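Local coordinates for StiE protein (Stigmatella aurantiaca, PDB 6ECX), which transfers a methyl group from S-adenosylmethionine to an oxygen of a polyketide intermediate, as the O-methyltransferase domain of a multifunctional polyketide synthase, at residues F15-V20 and E164-L168; L80-L86 and L159-F163; G98-I104 and V127-V132; N110-L115 and N139-I143. All coordinates share one frame; numbering follows the deposited sequence. Where two conformers were deposited one is given.

From the N terminus, helix 11-19 is the first element to find a distant partner: contact 1 joins its end to the loop that follows strand 157-163 and so encloses all the other contacts. Inside that loop, contact 2 closes a second one, from the turn after helix 64-80 to strand 157-163, whose last residue, Phe-163, directly precedes residues 164-168 of contact 1. Contacts 3 and 4 both nest within contact 2 and cross each other: helix 101-109 meets helix 122-134, while strand 114-119 pairs with strand 141-145, with Leu-103 packed on Leu-115 and Cys-128 on Ile-143. Contacts 1, 2 and 3 all touch S-adenosylmethionine; contact 4 builds the sheet edge.

Contact 1: residues F15-V20 and E164-L168; sequences FYDSLV and EVAGL. With SAM (S-adenosylmethionine), chain B.
Beside the methyl end of the S-adenosylmethionine pocket, the ring of Tyr-16 lies over the backbone of Gly-167 and Leu-168. Its CG is anti to the carbonyl carbon (chi1 -81°), which lays one ring face on that backbone: Gly-167 C sits above the rim and Leu-168 N above the centre, while Phe-15 CE2 approaches the opposite face. Glycine suits this place because it lets Tyr-16 CE2 come to 3.5 Å from Gly-167 CA. At the far end the tyrosine OH is hydrogen-bonded to Asp-193, whose other carboxylate oxygen holds Gly-167 N, so one acid bridges both segments.

Leu-168 CD1 reaches the ligand, 3.6 Å from SAM C5', and Leu-168 CD2 turns back to Val-20 CG2 at 3.6 Å; between them Leu-168 CG rests 3.4 Å from Tyr-16 CD1. Leu-19 adds an apolar wall, its CD1 3.7 Å from the transferable methyl, SAM CE.

Glu-164 OE1 is hydrogen-bonded to Tyr-285 OH; OE2 lies 3.9 Å from SAM CE and at the edge of the Phe-15 ring. Glu-164 O lies 3.4 Å from SAM C5'. Two buried oxygens thus face carbons bonded to the sulfonium sulfur, and would probably help to offset its positive charge.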
# COMPACT_ATOMS: atom_id res chain seq x y z
N PHE A 15 10.21 -9.96 0.16
CA PHE A 15 10.07 -8.63 0.73
C PHE A 15 8.97 -8.59 1.78
O PHE A 15 9.09 -7.88 2.79
CB PHE A 15 9.80 -7.62 -0.39
CG PHE A 15 9.02 -6.40 0.04
CD1 PHE A 15 9.67 -5.32 0.62
CD2 PHE A 15 7.65 -6.33 -0.16
CE1 PHE A 15 8.95 -4.19 1.00
CE2 PHE A 15 6.94 -5.21 0.23
CZ PHE A 15 7.59 -4.14 0.81
N TYR A 16 7.90 -9.34 1.57
CA TYR A 16 6.78 -9.33 2.51
C TYR A 16 7.07 -10.14 3.76
O TYR A 16 6.53 -9.85 4.83
CB TYR A 16 5.52 -9.84 1.80
CG TYR A 16 4.82 -8.78 0.97
CD1 TYR A 16 4.50 -7.54 1.51
CD2 TYR A 16 4.51 -9.00 -0.37
CE1 TYR A 16 3.87 -6.56 0.76
CE2 TYR A 16 3.88 -8.03 -1.13
CZ TYR A 16 3.56 -6.81 -0.56
OH TYR A 16 2.94 -5.84 -1.29
N ASP A 17 7.93 -11.17 3.66
CA ASP A 17 8.40 -11.84 4.87
C ASP A 17 9.28 -10.92 5.70
O ASP A 17 9.35 -11.06 6.93
CB ASP A 17 9.17 -13.11 4.50
CG ASP A 17 8.28 -14.15 3.85
OD1 ASP A 17 7.10 -14.25 4.24
OD2 ASP A 17 8.77 -14.88 2.96
N SER A 18 9.96 -9.97 5.06
CA SER A 18 10.79 -9.02 5.78
C SER A 18 9.95 -8.08 6.64
O SER A 18 10.27 -7.83 7.80
CB SER A 18 11.65 -8.22 4.79
OG SER A 18 10.86 -7.34 4.01
N LEU A 19 8.86 -7.55 6.06
CA LEU A 19 7.97 -6.66 6.82
C LEU A 19 7.42 -7.35 8.06
O LEU A 19 7.26 -6.72 9.11
CB LEU A 19 6.83 -6.18 5.92
CG LEU A 19 7.20 -5.21 4.81
CD1 LEU A 19 6.02 -5.00 3.88
CD2 LEU A 19 7.66 -3.88 5.39
N VAL A 20 7.14 -8.65 7.96
CA VAL A 20 6.64 -9.42 9.09
C VAL A 20 7.69 -9.52 10.19
O VAL A 20 7.75 -8.68 11.08
CB VAL A 20 6.19 -10.82 8.63
CG1 VAL A 20 5.73 -11.65 9.83
CG2 VAL A 20 5.08 -10.71 7.59
N GLU A 164 0.12 -1.84 0.50
CA GLU A 164 1.11 -2.87 0.83
C GLU A 164 0.56 -3.85 1.87
O GLU A 164 1.21 -4.13 2.89
CB GLU A 164 2.41 -2.23 1.30
CG GLU A 164 3.12 -1.38 0.26
CD GLU A 164 4.46 -0.85 0.76
OE1 GLU A 164 4.98 0.13 0.18
OE2 GLU A 164 5.00 -1.41 1.75
N VAL A 165 -0.64 -4.36 1.62
CA VAL A 165 -1.30 -5.27 2.55
C VAL A 165 -1.67 -6.57 1.86
O VAL A 165 -1.31 -7.66 2.32
CB VAL A 165 -2.56 -4.62 3.17
CG1 VAL A 165 -3.17 -5.57 4.19
CG2 VAL A 165 -2.23 -3.27 3.79
N ALA A 166 -2.42 -6.47 0.75
CA ALA A 166 -2.92 -7.66 0.08
C ALA A 166 -1.79 -8.63 -0.26
O ALA A 166 -1.96 -9.85 -0.20
CB ALA A 166 -3.70 -7.28 -1.19
N GLY A 167 -0.60 -8.10 -0.59
CA GLY A 167 0.53 -8.96 -0.90
C GLY A 167 0.99 -9.83 0.25
O GLY A 167 1.69 -10.82 0.03
N LEU A 168 0.60 -9.48 1.48
CA LEU A 168 1.00 -10.19 2.70
C LEU A 168 0.00 -11.26 3.12
O LEU A 168 0.27 -11.98 4.09
CB LEU A 168 1.15 -9.19 3.85
CG LEU A 168 2.43 -8.40 4.03
CD1 LEU A 168 2.18 -7.16 4.87
CD2 LEU A 168 3.47 -9.27 4.69
N SAM B . -1.17 0.40 5.21
CA SAM B . -0.25 0.83 6.26
C SAM B . 0.68 1.92 5.76
O SAM B . 0.75 2.14 4.56
OXT SAM B . 1.36 2.61 6.53
CB SAM B . 0.55 -0.36 6.77
CG SAM B . 1.23 -1.18 5.68
SD SAM B . 2.31 -2.43 6.43
CE SAM B . 3.59 -2.57 5.16
C5' SAM B . 1.32 -3.94 6.31
C4' SAM B . 0.13 -3.94 7.27
O4' SAM B . -0.80 -4.97 6.97
C3' SAM B . 0.48 -4.13 8.74
O3' SAM B . -0.27 -3.16 9.45
C2' SAM B . -0.05 -5.52 9.10
O2' SAM B . -0.48 -5.65 10.44
C1' SAM B . -1.25 -5.60 8.16
N9 SAM B . -1.73 -6.97 7.85
C8 SAM B . -0.99 -7.99 7.31
N7 SAM B . -1.80 -9.06 7.14
C5 SAM B . -3.05 -8.75 7.56
C6 SAM B . -4.23 -9.46 7.62
N6 SAM B . -4.30 -10.72 7.20
N1 SAM B . -5.38 -8.85 8.11
C2 SAM B . -5.34 -7.55 8.54
N3 SAM B . -4.15 -6.85 8.48
C4 SAM B . -3.02 -7.43 8.01

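Contact 2: residues L80-L86 and L159-F163; sequences LFRAVDL and LVLGF. With SAM (S-adenosylmethionine), chain B.
Leu-80 and Phe-163 reach toward each other head-on at the tight end of the contact. Leu-80 CD1 stands 4.0 Å from the centroid of the Phe-163 ring and only 11° off its normal, a CH-pi contact; Leu-161 CB lies over the other face, near the rim. Phe-163 CG, anti to its carbonyl carbon (chi1 -54°), turns the ring face to the leucine. The Phe-81 and Phe-163 ring planes stand 80° apart in an oblique pair, with Phe-81 CE2 3.7 Å from Phe-163 CZ, and Phe-81 CZ touches Leu-161 CD2 at 3.9 Å. Flat rings and the branched ends of leucines suit this buried, apolar place. Phe-163 O accepts a hydrogen bond of 3.2 Å from the ligand amino group, SAM N.

Toward Leu-159 the fit is looser: its CD2 is 4.0 Å from Leu-86 CD2 and 4.2 Å from Val-84 CG1. Here the chain makes a type I turn, closed by Val-84 N to Phe-81 O at 3.1 Å, and Ala-83 and Asp-85 face solvent.

Strand 157-163 runs between strands 91-94 and 187-196; the turn after helix 64-80 packs on it from one side, where Leu-106 of helix 101-109 touches Phe-81, Leu-86 and Leu-161.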
# COMPACT_ATOMS: atom_id res chain seq x y z
N LEU A 80 -2.08 7.72 -5.25
CA LEU A 80 -3.03 6.67 -4.86
C LEU A 80 -4.47 7.17 -4.83
O LEU A 80 -5.39 6.43 -5.18
CB LEU A 80 -2.65 6.11 -3.49
CG LEU A 80 -1.61 5.00 -3.49
CD1 LEU A 80 -0.92 4.89 -2.13
CD2 LEU A 80 -2.32 3.70 -3.84
N PHE A 81 -4.68 8.38 -4.35
CA PHE A 81 -6.02 8.93 -4.18
C PHE A 81 -6.45 9.79 -5.36
O PHE A 81 -7.43 10.52 -5.24
CB PHE A 81 -6.10 9.77 -2.90
CG PHE A 81 -6.24 8.97 -1.64
CD1 PHE A 81 -7.49 8.69 -1.11
CD2 PHE A 81 -5.11 8.53 -0.96
CE1 PHE A 81 -7.62 7.97 0.07
CE2 PHE A 81 -5.22 7.82 0.22
CZ PHE A 81 -6.47 7.53 0.74
N ARG A 82 -5.73 9.73 -6.49
CA ARG A 82 -5.91 10.67 -7.59
C ARG A 82 -7.37 10.79 -8.05
O ARG A 82 -7.80 11.86 -8.49
CB ARG A 82 -5.04 10.26 -8.78
CG ARG A 82 -5.38 8.87 -9.35
CD ARG A 82 -4.23 8.37 -10.23
NE ARG A 82 -4.49 7.01 -10.73
CZ ARG A 82 -4.24 5.90 -10.04
NH1 ARG A 82 -3.72 5.96 -8.82
NH2 ARG A 82 -4.50 4.71 -10.58
N ALA A 83 -8.12 9.70 -8.00
CA ALA A 83 -9.44 9.69 -8.59
C ALA A 83 -10.55 9.78 -7.56
O ALA A 83 -11.72 9.86 -7.95
CB ALA A 83 -9.64 8.43 -9.44
N VAL A 84 -10.22 9.80 -6.26
CA VAL A 84 -11.23 9.72 -5.20
C VAL A 84 -11.71 11.12 -4.83
O VAL A 84 -10.91 12.03 -4.61
CB VAL A 84 -10.67 9.00 -3.96
CG1 VAL A 84 -11.71 8.96 -2.85
CG2 VAL A 84 -10.15 7.60 -4.31
N ASP A 85 -13.03 11.28 -4.76
CA ASP A 85 -13.64 12.51 -4.27
C ASP A 85 -14.10 12.23 -2.85
O ASP A 85 -15.18 11.67 -2.63
CB ASP A 85 -14.80 12.94 -5.16
CG ASP A 85 -15.48 14.22 -4.67
OD1 ASP A 85 -15.10 14.75 -3.60
OD2 ASP A 85 -16.41 14.71 -5.37
N LEU A 86 -13.30 12.63 -1.86
CA LEU A 86 -13.66 12.31 -0.49
C LEU A 86 -14.95 13.00 -0.04
O LEU A 86 -15.65 12.48 0.84
CB LEU A 86 -12.51 12.67 0.45
CG LEU A 86 -11.30 11.74 0.25
CD1 LEU A 86 -10.05 12.31 0.89
CD2 LEU A 86 -11.59 10.32 0.76
N LEU A 159 -15.29 3.22 0.27
CA LEU A 159 -13.90 3.25 -0.14
C LEU A 159 -13.15 2.25 0.72
O LEU A 159 -13.38 2.18 1.93
CB LEU A 159 -13.30 4.66 0.02
CG LEU A 159 -11.78 4.87 -0.08
CD1 LEU A 159 -11.30 4.65 -1.51
CD2 LEU A 159 -11.40 6.30 0.38
N VAL A 160 -12.28 1.44 0.09
CA VAL A 160 -11.45 0.45 0.78
C VAL A 160 -9.99 0.70 0.43
O VAL A 160 -9.65 0.93 -0.74
CB VAL A 160 -11.86 -1.00 0.41
CG1 VAL A 160 -10.93 -2.02 1.09
CG2 VAL A 160 -13.30 -1.30 0.82
N LEU A 161 -9.12 0.67 1.44
CA LEU A 161 -7.70 0.97 1.30
C LEU A 161 -6.89 -0.28 1.61
O LEU A 161 -7.13 -0.95 2.63
CB LEU A 161 -7.24 2.10 2.25
CG LEU A 161 -8.05 3.37 2.46
CD1 LEU A 161 -7.34 4.29 3.46
CD2 LEU A 161 -8.25 4.10 1.16
N GLY A 162 -5.91 -0.57 0.75
CA GLY A 162 -4.95 -1.63 1.03
C GLY A 162 -3.60 -1.22 0.49
O GLY A 162 -3.29 -1.50 -0.68
N PHE A 163 -2.79 -0.54 1.30
CA PHE A 163 -1.48 -0.06 0.87
C PHE A 163 -0.44 -1.05 1.40
O PHE A 163 -0.19 -1.10 2.61
CB PHE A 163 -1.21 1.36 1.36
CG PHE A 163 -2.30 2.37 0.96
CD1 PHE A 163 -3.08 2.16 -0.18
CD2 PHE A 163 -2.53 3.50 1.74
CE1 PHE A 163 -4.08 3.07 -0.54
CE2 PHE A 163 -3.52 4.42 1.39
CZ PHE A 163 -4.31 4.20 0.24
N SAM B . -1.17 0.40 5.21
CA SAM B . -0.25 0.83 6.26
C SAM B . 0.68 1.92 5.76
O SAM B . 0.75 2.14 4.56
OXT SAM B . 1.36 2.61 6.53
CB SAM B . 0.55 -0.36 6.77
CG SAM B . 1.23 -1.18 5.68
SD SAM B . 2.31 -2.43 6.43
CE SAM B . 3.59 -2.57 5.16
C5' SAM B . 1.32 -3.94 6.31
C4' SAM B . 0.13 -3.94 7.27
O4' SAM B . -0.80 -4.97 6.97
C3' SAM B . 0.48 -4.13 8.74
O3' SAM B . -0.27 -3.16 9.45
C2' SAM B . -0.05 -5.52 9.10
O2' SAM B . -0.48 -5.65 10.44
C1' SAM B . -1.25 -5.60 8.16
N9 SAM B . -1.73 -6.97 7.85
C8 SAM B . -0.99 -7.99 7.31
N7 SAM B . -1.80 -9.06 7.14
C5 SAM B . -3.05 -8.75 7.56
C6 SAM B . -4.23 -9.46 7.62
N6 SAM B . -4.30 -10.72 7.20
N1 SAM B . -5.38 -8.85 8.11
C2 SAM B . -5.34 -7.55 8.54
N3 SAM B . -4.15 -6.85 8.48
C4 SAM B . -3.02 -7.43 8.01

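Contact 3: residues G98-I104 and V127-V132; sequences GHGSDLI and VCKQRV. With SAM (S-adenosylmethionine), chain B.
Arg-131 reaches the loop at His-99 by a single bend: its CG points away from the carbonyl carbon (chi1 -65°), the next bond is extended, and a turn at chi3 (73°) swings the guanidinium back toward the start of the neighbouring helix. There NH1 alone grips two acceptors. Its distance to His-99 O, 2.5 Å, is shorter than a normal N-H...O bond, so the exact length is doubtful; that to Ser-101 OG is a regular 3.1 Å, with the serine oxygen tilted slightly from the guanidinium plane. Ser-101 OG is also hydrogen-bonded to His-36 O, so the serine links three parts of the chain. Ile-104 CD1 lies over one face of the guanidinium and touches Arg-131 CB at 3.7 Å, and Ile-104 CG1 meets Val-132 CG2 at 4.0 Å.

Cys-128 is small enough to nestle into the loop, with SG 3.1 Å from Gly-98 O and 3.4 Å from Gly-100 N. Both glycines have positive phi, a conformation that residues with a side chain seldom take, and a side chain on Gly-100 would also crowd Cys-128 SG. Gly-100 is the N-cap of helix 101-109. Gly-98, bare on the ligand side, lets SAM CB come close and offers its N to SAM O3' in a weak bond of 3.1 Å.

The loop with Gly-98 and Gly-100, which follows strand 91-94, is the glycine-rich first motif of Rossmann-like methyltransferases, which cradles S-adenosylmethionine.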
# COMPACT_ATOMS: atom_id res chain seq x y z
N GLY A 98 -1.79 -0.53 9.73
CA GLY A 98 -0.50 -0.10 10.26
C GLY A 98 -0.62 0.69 11.55
O GLY A 98 -1.22 0.24 12.53
N HIS A 99 -0.02 1.89 11.57
CA HIS A 99 -0.09 2.80 12.71
C HIS A 99 -1.21 3.82 12.58
O HIS A 99 -1.24 4.80 13.34
CB HIS A 99 1.25 3.53 12.89
CG HIS A 99 2.39 2.63 13.26
ND1 HIS A 99 2.23 1.53 14.08
CD2 HIS A 99 3.70 2.65 12.92
CE1 HIS A 99 3.39 0.92 14.23
NE2 HIS A 99 4.30 1.58 13.53
N GLY A 100 -2.12 3.63 11.63
CA GLY A 100 -3.33 4.43 11.54
C GLY A 100 -3.19 5.78 10.88
O GLY A 100 -4.18 6.53 10.84
N SER A 101 -2.02 6.10 10.31
CA SER A 101 -1.80 7.43 9.74
C SER A 101 -2.79 7.75 8.62
O SER A 101 -3.34 8.86 8.55
CB SER A 101 -0.36 7.54 9.24
OG SER A 101 0.55 7.35 10.31
N ASP A 102 -3.01 6.79 7.71
CA ASP A 102 -3.92 7.03 6.59
C ASP A 102 -5.34 7.30 7.07
O ASP A 102 -6.00 8.24 6.61
CB ASP A 102 -3.88 5.85 5.64
CG ASP A 102 -2.59 5.78 4.85
OD1 ASP A 102 -2.25 6.79 4.19
OD2 ASP A 102 -1.92 4.73 4.87
N LEU A 103 -5.83 6.51 8.04
CA LEU A 103 -7.17 6.75 8.59
C LEU A 103 -7.25 8.07 9.32
O LEU A 103 -8.24 8.79 9.20
CB LEU A 103 -7.56 5.62 9.54
CG LEU A 103 -7.79 4.25 8.92
CD1 LEU A 103 -8.03 3.21 10.00
CD2 LEU A 103 -8.94 4.31 7.94
N ILE A 104 -6.22 8.39 10.10
CA ILE A 104 -6.24 9.63 10.88
C ILE A 104 -6.21 10.85 9.97
O ILE A 104 -6.95 11.83 10.18
CB ILE A 104 -5.07 9.63 11.88
CG1 ILE A 104 -5.36 8.63 13.03
CG2 ILE A 104 -4.80 11.05 12.36
CD1 ILE A 104 -4.16 8.38 13.92
N VAL A 127 -1.57 1.08 19.38
CA VAL A 127 -1.07 2.37 18.91
C VAL A 127 -2.16 3.12 18.15
O VAL A 127 -2.44 4.29 18.43
CB VAL A 127 0.18 2.17 18.04
CG1 VAL A 127 0.59 3.48 17.37
CG2 VAL A 127 1.32 1.60 18.88
N CYS A 128 -2.78 2.46 17.17
CA CYS A 128 -3.85 3.10 16.41
C CYS A 128 -4.90 3.70 17.34
O CYS A 128 -5.26 4.87 17.20
CB CYS A 128 -4.50 2.09 15.47
SG CYS A 128 -3.44 1.69 14.06
N LYS A 129 -5.40 2.91 18.29
CA LYS A 129 -6.44 3.41 19.19
C LYS A 129 -5.97 4.62 19.96
O LYS A 129 -6.72 5.59 20.14
CB LYS A 129 -6.90 2.30 20.14
CG LYS A 129 -7.67 1.18 19.44
CD LYS A 129 -8.08 0.09 20.42
CE LYS A 129 -8.99 -0.93 19.76
NZ LYS A 129 -9.33 -2.06 20.69
N GLN A 130 -4.72 4.61 20.43
CA GLN A 130 -4.24 5.73 21.22
C GLN A 130 -4.12 6.98 20.35
O GLN A 130 -4.58 8.07 20.73
CB GLN A 130 -2.90 5.39 21.87
CG GLN A 130 -2.19 6.59 22.49
CD GLN A 130 -1.33 7.35 21.49
OE1 GLN A 130 -1.39 8.58 21.41
NE2 GLN A 130 -0.54 6.62 20.72
N ARG A 131 -3.48 6.85 19.19
CA ARG A 131 -3.32 7.99 18.29
C ARG A 131 -4.67 8.53 17.83
O ARG A 131 -4.83 9.74 17.68
CB ARG A 131 -2.46 7.61 17.09
CG ARG A 131 -0.99 7.24 17.42
CD ARG A 131 -0.24 6.91 16.11
NE ARG A 131 0.03 8.11 15.31
CZ ARG A 131 0.01 8.17 13.97
NH1 ARG A 131 -0.29 7.09 13.25
NH2 ARG A 131 0.27 9.31 13.36
N VAL A 132 -5.65 7.64 17.60
CA VAL A 132 -6.97 8.11 17.18
C VAL A 132 -7.59 8.97 18.27
O VAL A 132 -8.13 10.06 18.01
CB VAL A 132 -7.89 6.93 16.81
CG1 VAL A 132 -9.37 7.37 16.81
CG2 VAL A 132 -7.50 6.36 15.46
N SAM B . -1.17 0.40 5.21
CA SAM B . -0.25 0.83 6.26
C SAM B . 0.68 1.92 5.76
O SAM B . 0.75 2.14 4.56
OXT SAM B . 1.36 2.61 6.53
CB SAM B . 0.55 -0.36 6.77
CG SAM B . 1.23 -1.18 5.68
SD SAM B . 2.31 -2.43 6.43
CE SAM B . 3.59 -2.57 5.16
C5' SAM B . 1.32 -3.94 6.31
C4' SAM B . 0.13 -3.94 7.27
O4' SAM B . -0.80 -4.97 6.97
C3' SAM B . 0.48 -4.13 8.74
O3' SAM B . -0.27 -3.16 9.45
C2' SAM B . -0.05 -5.52 9.10
O2' SAM B . -0.48 -5.65 10.44
C1' SAM B . -1.25 -5.60 8.16
N9 SAM B . -1.73 -6.97 7.85
C8 SAM B . -0.99 -7.99 7.31
N7 SAM B . -1.80 -9.06 7.14
C5 SAM B . -3.05 -8.75 7.56
C6 SAM B . -4.23 -9.46 7.62
N6 SAM B . -4.30 -10.72 7.20
N1 SAM B . -5.38 -8.85 8.11
C2 SAM B . -5.34 -7.55 8.54
N3 SAM B . -4.15 -6.85 8.48
C4 SAM B . -3.02 -7.43 8.01

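Contact 4: residues N110-L115 and N139-I143; sequences NEHLKL and NRIRI
The guanidinium of Arg-140 is laid among the carbonyls of residues 110-113. Over one face, toward the rim, stands Glu-111 O, 2.9 Å above the plane and too badly angled for a hydrogen bond. At the edge, in the plane, is Leu-113 O, which takes a nearly straight bond from Arg-140 NH2 (3.0 Å, 168°). The imidazole of His-112 has Leu-113 CG over one face and is hydrogen-bonded through NE2 to Leu-86 O.

A bend at chi3 (-88°) carries the arginine end across to this turn, a type I turn closed by Leu-113 N to Asn-110 O. Arg-140 NH1 goes on to Gly-107 O in helix 101-109. Arginine suits a site where that helix ends: its several N-H groups can serve carbonyl oxygens pointing different ways, and the partial negative charge of a helix C terminus would probably favour the cation.

Beyond the turn the segments become strands 114-119 and 141-145, the two parallel strands joined through helix 122-134 as a beta-alpha-beta crossover at the edge of the Rossmann-like sheet. Leu-115 is the bridging residue: its N donates to Arg-140 O (2.8 Å, 174°) and its O accepts from Arg-142 N at 3.0 Å. Ile-141 CA lies 3.1 Å from Leu-115 O, in a CA-H...O contact beside that bond.

Leu-115 CD1 touches Ile-141 CG1 at 3.9 Å on the helix-covered face, where branched aliphatic residues suit the core: Leu-115 packs on Leu-106, Ile-141 on Val-132. Arg-142 forms a salt bridge with Asp-116.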
# COMPACT_ATOMS: atom_id res chain seq x y z
N ASN A 110 -11.44 15.36 6.67
CA ASN A 110 -12.80 15.17 6.14
C ASN A 110 -13.70 14.76 7.31
O ASN A 110 -13.83 13.58 7.62
CB ASN A 110 -12.82 14.12 5.04
CG ASN A 110 -11.75 14.36 4.00
OD1 ASN A 110 -11.98 15.06 3.02
ND2 ASN A 110 -10.57 13.78 4.21
N GLU A 111 -14.34 15.75 7.93
CA GLU A 111 -15.01 15.50 9.20
C GLU A 111 -16.23 14.61 9.05
O GLU A 111 -16.68 14.04 10.05
CB GLU A 111 -15.41 16.82 9.86
CG GLU A 111 -14.21 17.66 10.29
CD GLU A 111 -14.60 18.78 11.24
OE1 GLU A 111 -15.16 18.50 12.32
OE2 GLU A 111 -14.34 19.96 10.89
N HIS A 112 -16.78 14.47 7.85
CA HIS A 112 -17.97 13.64 7.68
C HIS A 112 -17.65 12.15 7.63
O HIS A 112 -18.56 11.33 7.81
CB HIS A 112 -18.69 14.03 6.39
CG HIS A 112 -17.88 13.79 5.16
ND1 HIS A 112 -16.80 14.59 4.81
CD2 HIS A 112 -17.98 12.85 4.19
CE1 HIS A 112 -16.28 14.14 3.67
NE2 HIS A 112 -16.98 13.09 3.28
N LEU A 113 -16.39 11.77 7.38
CA LEU A 113 -16.06 10.36 7.15
C LEU A 113 -16.16 9.53 8.43
O LEU A 113 -15.87 10.01 9.53
CB LEU A 113 -14.64 10.22 6.60
CG LEU A 113 -14.29 10.81 5.23
CD1 LEU A 113 -12.81 10.58 4.95
CD2 LEU A 113 -15.16 10.18 4.13
N LYS A 114 -16.55 8.27 8.26
CA LYS A 114 -16.46 7.21 9.26
C LYS A 114 -15.50 6.15 8.73
O LYS A 114 -15.66 5.70 7.59
CB LYS A 114 -17.83 6.57 9.53
CG LYS A 114 -18.95 7.55 9.90
CD LYS A 114 -19.11 7.66 11.43
CE LYS A 114 -20.29 8.55 11.81
NZ LYS A 114 -20.48 8.60 13.29
N LEU A 115 -14.52 5.75 9.54
CA LEU A 115 -13.44 4.90 9.03
C LEU A 115 -13.15 3.78 10.02
O LEU A 115 -13.10 4.01 11.23
CB LEU A 115 -12.16 5.71 8.78
CG LEU A 115 -12.31 7.05 8.03
CD1 LEU A 115 -12.54 8.23 8.99
CD2 LEU A 115 -11.10 7.31 7.19
N ASN A 139 -14.78 8.94 17.83
CA ASN A 139 -16.17 8.76 17.45
C ASN A 139 -16.34 8.41 15.99
O ASN A 139 -17.42 7.92 15.61
CB ASN A 139 -16.97 10.02 17.78
CG ASN A 139 -16.82 10.40 19.21
OD1 ASN A 139 -16.37 11.50 19.55
ND2 ASN A 139 -17.17 9.47 20.09
N ARG A 140 -15.31 8.62 15.17
CA ARG A 140 -15.39 8.30 13.76
C ARG A 140 -14.45 7.20 13.29
O ARG A 140 -14.65 6.69 12.18
CB ARG A 140 -15.15 9.56 12.92
CG ARG A 140 -16.03 10.74 13.36
CD ARG A 140 -16.12 11.80 12.27
NE ARG A 140 -15.05 12.78 12.39
CZ ARG A 140 -14.05 12.93 11.53
NH1 ARG A 140 -13.13 13.86 11.77
NH2 ARG A 140 -13.96 12.15 10.45
N ILE A 141 -13.44 6.81 14.07
CA ILE A 141 -12.48 5.79 13.65
C ILE A 141 -12.52 4.64 14.66
O ILE A 141 -12.29 4.85 15.86
CB ILE A 141 -11.06 6.35 13.53
CG1 ILE A 141 -11.03 7.51 12.54
CG2 ILE A 141 -10.05 5.26 13.09
CD1 ILE A 141 -9.64 8.05 12.31
N ARG A 142 -12.78 3.42 14.18
CA ARG A 142 -12.67 2.23 15.02
C ARG A 142 -11.52 1.36 14.52
O ARG A 142 -11.30 1.22 13.31
CB ARG A 142 -13.97 1.41 15.04
CG ARG A 142 -15.21 2.15 15.51
CD ARG A 142 -16.42 1.25 15.39
NE ARG A 142 -16.64 0.79 14.02
CZ ARG A 142 -17.57 -0.10 13.69
NH1 ARG A 142 -18.34 -0.62 14.64
NH2 ARG A 142 -17.74 -0.47 12.43
N ILE A 143 -10.80 0.77 15.47
CA ILE A 143 -9.65 -0.08 15.21
C ILE A 143 -9.94 -1.47 15.75
O ILE A 143 -10.47 -1.61 16.86
CB ILE A 143 -8.36 0.48 15.86
CG1 ILE A 143 -8.13 1.93 15.42
CG2 ILE A 143 -7.17 -0.42 15.52
CD1 ILE A 143 -7.81 2.06 13.92